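Local coordinates for putative ABC-transporter ATP-binding protein (Alicyclobacillus acidocaldarius, PDB 1Z47), which probably binds and hydrolyses ATP as the nucleotide-binding subunit of a putative ABC-type sulfate importer, at residues B[37-42]-B[213-218]; B[44-49]-B[198-203]. All coordinates share one frame; numbering follows the deposited sequence.

Contact 1 (B[37-42]-B[213-218]); sequences QIREGE and ADRVLV
Arg215, Glu42 and Asp214 carry this contact between the turn that follows strand 34-38 and the start of strand 215-220. Arg215 lays its guanidinium side-on against the carboxylate of Glu42, one nitrogen to each oxygen. Arg215 NE lies 2.7 Å from Glu42 OE1, and Arg215 NH2 is 3.1 Å from Glu42 OE2 in a nearly straight hydrogen bond (170°). Both oxygens use their syn lone pairs, and the two flat groups are nearly coplanar, 13° apart. The Glu42 chain reaches across fully extended, CG anti to the backbone N (chi1 -163°), whereas Arg215 bends at chi3 to bring NE and NH2 round to it. Arg215 NH2 makes a second hydrogen bond, 3.2 Å to Gln37 O and in the plane of that carbonyl, so three bonds fix the rotation of the guanidinium. Glu42 OE2 is likewise gripped twice: Arg39 N, 3.0 Å away, meets it from above the carboxylate plane. The buried carboxylate is thus satisfied locally, and the nearby arginine should favour its ionised form. Asp214 slides past Glu42 in the opposite direction, its CB 3.6 Å from Glu42 CG. The two carboxylates do not touch; Asp214 OD1 is hydrogen-bonded to Met43 N and Asp214 OD2 forms a salt bridge with Arg189. Within 37-42, Glu42 N bonds to Arg39 O, closing a type II beta turn with Gly41 at positive phi. The arrangement is a bidentate salt bridge bracing a beta turn, here where the antiparallel beta subdomain of an ABC ATPase passes into its P-loop core sheet.

Contact 2 (B[44-49]-B[198-203]); sequences VGLLGP and TSVFVT
Parallel pairing of strands 43-47 and 198-203 forms the centre of the P-loop NTPase core sheet, and the first strand runs directly into a loop whose sequence fits the Walker A motif, beginning at Gly48. The backbones form a regular ladder in which Val44 and Leu46 each bond through both N and O to residues flanking their partners Val200 and Val202. Val44 N reaches Ser199 O at 2.6 Å, and Leu46 N meets Phe201 O at 2.7 Å in an almost perfectly straight bond (179°). Thr203 O extends the ladder past the strand end, accepting Gly48 N at 3.3 Å. On one face of the sheet, Leu46 CG rests 3.5 Å from Val200 CG1, and Leu46 CD1 is 4.0 Å from Val202 CG2. These branched chains cross obliquely, and helix 54-62 packs on this face, Ile57 on Leu46 and Leu58 on Val200 and Val202. On the other face Phe201 takes the crowded first torsion (chi1 65°), swinging its ring back over the neighbouring strand. Gly45 CA sits over one ring face, 3.6 Å from the Phe201 ring centroid, in a CH-pi contact; Gly45 has no side chain, which lets the ring lie this close to the backbone. Thr203 OG1 is held by Glu208 and by Asp205 N. Five backbone hydrogen bonds satisfy buried polar groups between apolar faces, and the last, from Gly48 N, carries the pairing into the start of the putative phosphate-binding loop.

In the fold
From the N terminus, the chain leaves strand 34-38 through the turn of contact 1, enters strand 43-47 and then the loop from Gly48. It returns at 198-203 to close contact 2, and helix 206-212 carries it to 213-218, which closes contact 1; the loop of contact 2 therefore lies within that of contact 1. Strand 43-47 stands between 198-203 and 215-220 in the core sheet, so the contacts adjoin: Glu42 O probably bonds to Ser199 N at 2.8 Å, and Leu217 N to Gly45 O. Contact 2 joins neighbours within this sheet, while contact 1 ties the start of its inner strand 215-220 to the turn after strand 34-38 of the antiparallel sheet.

Contact 1 (B[37-42]-B[213-218])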
loop_
_atom_site.group_PDB
_atom_site.type_symbol
_atom_site.label_atom_id
_atom_site.label_comp_id
_atom_site.label_asym_id
_atom_site.label_seq_id
_atom_site.Cartn_x
_atom_site.Cartn_y
_atom_site.Cartn_z
ATOM N N GLN B 37 -8.118 19.027 19.197
ATOM C CA GLN B 37 -6.938 19.535 19.864
ATOM C C GLN B 37 -5.821 18.523 19.703
ATOM O O GLN B 37 -5.955 17.371 20.129
ATOM C CB GLN B 37 -7.205 19.737 21.353
ATOM C CG GLN B 37 -8.470 20.511 21.684
ATOM C CD GLN B 37 -8.539 20.863 23.159
ATOM O OE1 GLN B 37 -7.870 21.792 23.618
ATOM N NE2 GLN B 37 -9.331 20.111 23.914
ATOM N N ILE B 38 -4.723 18.953 19.091
ATOM C CA ILE B 38 -3.567 18.080 18.911
ATOM C C ILE B 38 -2.538 18.427 19.996
ATOM O O ILE B 38 -2.225 19.600 20.214
ATOM C CB ILE B 38 -2.957 18.264 17.499
ATOM C CG1 ILE B 38 -3.914 17.668 16.451
ATOM C CG2 ILE B 38 -1.604 17.587 17.413
ATOM C CD1 ILE B 38 -3.481 17.898 15.005
ATOM N N ARG B 39 -2.029 17.400 20.673
ATOM C CA ARG B 39 -1.048 17.575 21.745
ATOM C C ARG B 39 0.371 17.923 21.261
ATOM O O ARG B 39 0.771 17.606 20.128
ATOM C CB ARG B 39 -0.990 16.305 22.601
ATOM C CG ARG B 39 -2.363 15.751 22.993
ATOM C CD ARG B 39 -2.246 14.525 23.894
ATOM N NE ARG B 39 -1.986 14.892 25.288
ATOM C CZ ARG B 39 -1.689 14.028 26.256
ATOM N NH1 ARG B 39 -1.473 14.467 27.488
ATOM N NH2 ARG B 39 -1.597 12.728 25.996
ATOM N N GLU B 40 1.137 18.577 22.131
ATOM C CA GLU B 40 2.505 18.950 21.788
ATOM C C GLU B 40 3.385 17.708 21.593
ATOM O O GLU B 40 3.339 16.752 22.388
ATOM C CB GLU B 40 3.093 19.872 22.879
ATOM C CG GLU B 40 2.409 21.252 22.949
ATOM C CD GLU B 40 2.996 22.191 24.015
ATOM O OE1 GLU B 40 4.169 22.618 23.883
ATOM O OE2 GLU B 40 2.274 22.510 24.986
ATOM N N GLY B 41 4.171 17.721 20.513
ATOM C CA GLY B 41 5.061 16.609 20.229
ATOM C C GLY B 41 4.343 15.389 19.683
ATOM O O GLY B 41 4.915 14.304 19.564
ATOM N N GLU B 42 3.078 15.555 19.339
ATOM C CA GLU B 42 2.325 14.421 18.824
ATOM C C GLU B 42 2.437 14.359 17.304
ATOM O O GLU B 42 2.635 15.384 16.649
ATOM C CB GLU B 42 0.849 14.560 19.214
ATOM C CG GLU B 42 0.069 13.287 19.101
ATOM C CD GLU B 42 -1.376 13.431 19.556
ATOM O OE1 GLU B 42 -1.973 12.389 19.888
ATOM O OE2 GLU B 42 -1.909 14.569 19.568
ATOM N N ALA B 213 1.219 7.040 13.153
ATOM C CA ALA B 213 0.561 8.062 13.980
ATOM C C ALA B 213 0.334 7.726 15.453
ATOM O O ALA B 213 0.109 6.562 15.819
ATOM C CB ALA B 213 -0.762 8.462 13.340
ATOM N N ASP B 214 0.411 8.759 16.294
ATOM C CA ASP B 214 0.135 8.610 17.726
ATOM C C ASP B 214 -1.390 8.513 17.830
ATOM O O ASP B 214 -1.918 7.653 18.535
ATOM C CB ASP B 214 0.665 9.819 18.491
ATOM C CG ASP B 214 2.186 9.873 18.487
ATOM O OD1 ASP B 214 2.745 10.932 18.158
ATOM O OD2 ASP B 214 2.792 8.849 18.826
ATOM N N ARG B 215 -2.075 9.402 17.123
ATOM C CA ARG B 215 -3.540 9.394 17.037
ATOM C C ARG B 215 -3.972 9.713 15.606
ATOM O O ARG B 215 -3.306 10.449 14.868
ATOM C CB ARG B 215 -4.202 10.392 18.001
ATOM C CG ARG B 215 -4.179 9.927 19.469
ATOM C CD ARG B 215 -5.057 10.807 20.321
ATOM N NE ARG B 215 -4.589 12.186 20.309
ATOM C CZ ARG B 215 -5.333 13.228 20.636
ATOM N NH1 ARG B 215 -6.606 13.048 20.998
ATOM N NH2 ARG B 215 -4.804 14.445 20.615
ATOM N N VAL B 216 -5.118 9.173 15.236
ATOM C CA VAL B 216 -5.646 9.331 13.889
ATOM C C VAL B 216 -6.949 10.108 13.874
ATOM O O VAL B 216 -7.864 9.816 14.658
ATOM C CB VAL B 216 -5.902 7.934 13.282
ATOM C CG1 VAL B 216 -6.403 8.048 11.838
ATOM C CG2 VAL B 216 -4.621 7.114 13.357
ATOM N N LEU B 217 -7.016 11.100 12.992
ATOM C CA LEU B 217 -8.209 11.892 12.807
ATOM C C LEU B 217 -8.904 11.368 11.523
ATOM O O LEU B 217 -8.467 11.645 10.403
ATOM C CB LEU B 217 -7.849 13.367 12.643
ATOM C CG LEU B 217 -9.071 14.279 12.678
ATOM C CD1 LEU B 217 -9.522 14.425 14.127
ATOM C CD2 LEU B 217 -8.742 15.635 12.102
ATOM N N VAL B 218 -9.970 10.595 11.693
ATOM C CA VAL B 218 -10.691 10.056 10.545
ATOM C C VAL B 218 -11.704 11.087 10.031
ATOM O O VAL B 218 -12.585 11.573 10.766
ATOM C CB VAL B 218 -11.399 8.733 10.923
ATOM C CG1 VAL B 218 -11.848 7.974 9.665
ATOM C CG2 VAL B 218 -10.475 7.886 11.765
#

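Contact 2 (B[44-49]-B[198-203])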
loop_
_atom_site.group_PDB
_atom_site.type_symbol
_atom_site.label_atom_id
_atom_site.label_comp_id
_atom_site.label_asym_id
_atom_site.label_seq_id
_atom_site.Cartn_x
_atom_site.Cartn_y
_atom_site.Cartn_z
ATOM N N VAL B 44 0.158 13.452 14.250
ATOM C CA VAL B 44 -1.225 13.095 13.891
ATOM C C VAL B 44 -1.434 12.832 12.404
ATOM O O VAL B 44 -0.960 13.598 11.564
ATOM C CB VAL B 44 -2.216 14.204 14.310
ATOM C CG1 VAL B 44 -3.601 13.974 13.656
ATOM C CG2 VAL B 44 -2.331 14.236 15.843
ATOM N N GLY B 45 -2.156 11.757 12.096
ATOM C CA GLY B 45 -2.459 11.443 10.713
ATOM C C GLY B 45 -3.887 11.873 10.377
ATOM O O GLY B 45 -4.838 11.546 11.095
ATOM N N LEU B 46 -4.039 12.639 9.312
ATOM C CA LEU B 46 -5.359 13.051 8.890
ATOM C C LEU B 46 -5.715 11.977 7.843
ATOM O O LEU B 46 -5.222 11.988 6.704
ATOM C CB LEU B 46 -5.329 14.445 8.276
ATOM C CG LEU B 46 -4.763 15.621 9.103
ATOM C CD1 LEU B 46 -4.782 16.859 8.249
ATOM C CD2 LEU B 46 -5.604 15.859 10.356
ATOM N N LEU B 47 -6.565 11.045 8.256
ATOM C CA LEU B 47 -6.975 9.931 7.399
ATOM C C LEU B 47 -8.400 10.039 6.851
ATOM O O LEU B 47 -9.364 10.128 7.620
ATOM C CB LEU B 47 -6.818 8.633 8.195
ATOM C CG LEU B 47 -7.386 7.336 7.616
ATOM C CD1 LEU B 47 -6.714 7.007 6.272
ATOM C CD2 LEU B 47 -7.154 6.203 8.611
ATOM N N GLY B 48 -8.525 10.006 5.528
ATOM C CA GLY B 48 -9.832 10.073 4.900
ATOM C C GLY B 48 -9.814 9.879 3.384
ATOM O O GLY B 48 -8.749 9.876 2.752
ATOM N N PRO B 49 -10.990 9.711 2.768
ATOM C CA PRO B 49 -11.089 9.522 1.308
ATOM C C PRO B 49 -10.660 10.814 0.612
ATOM O O PRO B 49 -10.615 11.880 1.228
ATOM C CB PRO B 49 -12.581 9.285 1.080
ATOM C CG PRO B 49 -13.048 8.688 2.367
ATOM C CD PRO B 49 -12.288 9.494 3.428
ATOM N N THR B 198 5.828 18.790 16.628
ATOM C CA THR B 198 4.421 18.394 16.491
ATOM C C THR B 198 4.247 18.154 14.983
ATOM O O THR B 198 4.532 19.038 14.179
ATOM C CB THR B 198 3.469 19.539 16.928
ATOM O OG1 THR B 198 3.686 19.839 18.316
ATOM C CG2 THR B 198 1.997 19.136 16.713
ATOM N N SER B 199 3.771 16.976 14.593
ATOM C CA SER B 199 3.639 16.687 13.170
ATOM C C SER B 199 2.246 16.212 12.742
ATOM O O SER B 199 1.597 15.456 13.459
ATOM C CB SER B 199 4.667 15.619 12.780
ATOM O OG SER B 199 5.998 16.057 12.991
ATOM N N VAL B 200 1.815 16.661 11.569
ATOM C CA VAL B 200 0.513 16.283 11.015
ATOM C C VAL B 200 0.749 15.862 9.556
ATOM O O VAL B 200 1.421 16.574 8.806
ATOM C CB VAL B 200 -0.489 17.468 10.990
ATOM C CG1 VAL B 200 -1.911 16.944 10.683
ATOM C CG2 VAL B 200 -0.488 18.207 12.330
ATOM N N PHE B 201 0.188 14.726 9.145
ATOM C CA PHE B 201 0.377 14.299 7.760
ATOM C C PHE B 201 -0.966 13.858 7.192
ATOM O O PHE B 201 -1.863 13.467 7.930
ATOM C CB PHE B 201 1.418 13.172 7.678
ATOM C CG PHE B 201 1.004 11.892 8.348
ATOM C CD1 PHE B 201 0.405 10.860 7.614
ATOM C CD2 PHE B 201 1.249 11.696 9.708
ATOM C CE1 PHE B 201 0.071 9.658 8.231
ATOM C CE2 PHE B 201 0.921 10.509 10.341
ATOM C CZ PHE B 201 0.328 9.475 9.605
ATOM N N VAL B 202 -1.095 13.954 5.878
ATOM C CA VAL B 202 -2.327 13.600 5.179
ATOM C C VAL B 202 -2.161 12.221 4.560
ATOM O O VAL B 202 -1.081 11.887 4.068
ATOM C CB VAL B 202 -2.614 14.648 4.069
ATOM C CG1 VAL B 202 -3.590 14.093 3.034
ATOM C CG2 VAL B 202 -3.182 15.945 4.715
ATOM N N THR B 203 -3.220 11.416 4.588
ATOM C CA THR B 203 -3.133 10.082 4.001
ATOM C C THR B 203 -4.494 9.422 3.739
ATOM O O THR B 203 -5.466 9.638 4.465
ATOM C CB THR B 203 -2.275 9.146 4.893
ATOM O OG1 THR B 203 -2.088 7.892 4.232
ATOM C CG2 THR B 203 -2.942 8.908 6.217
#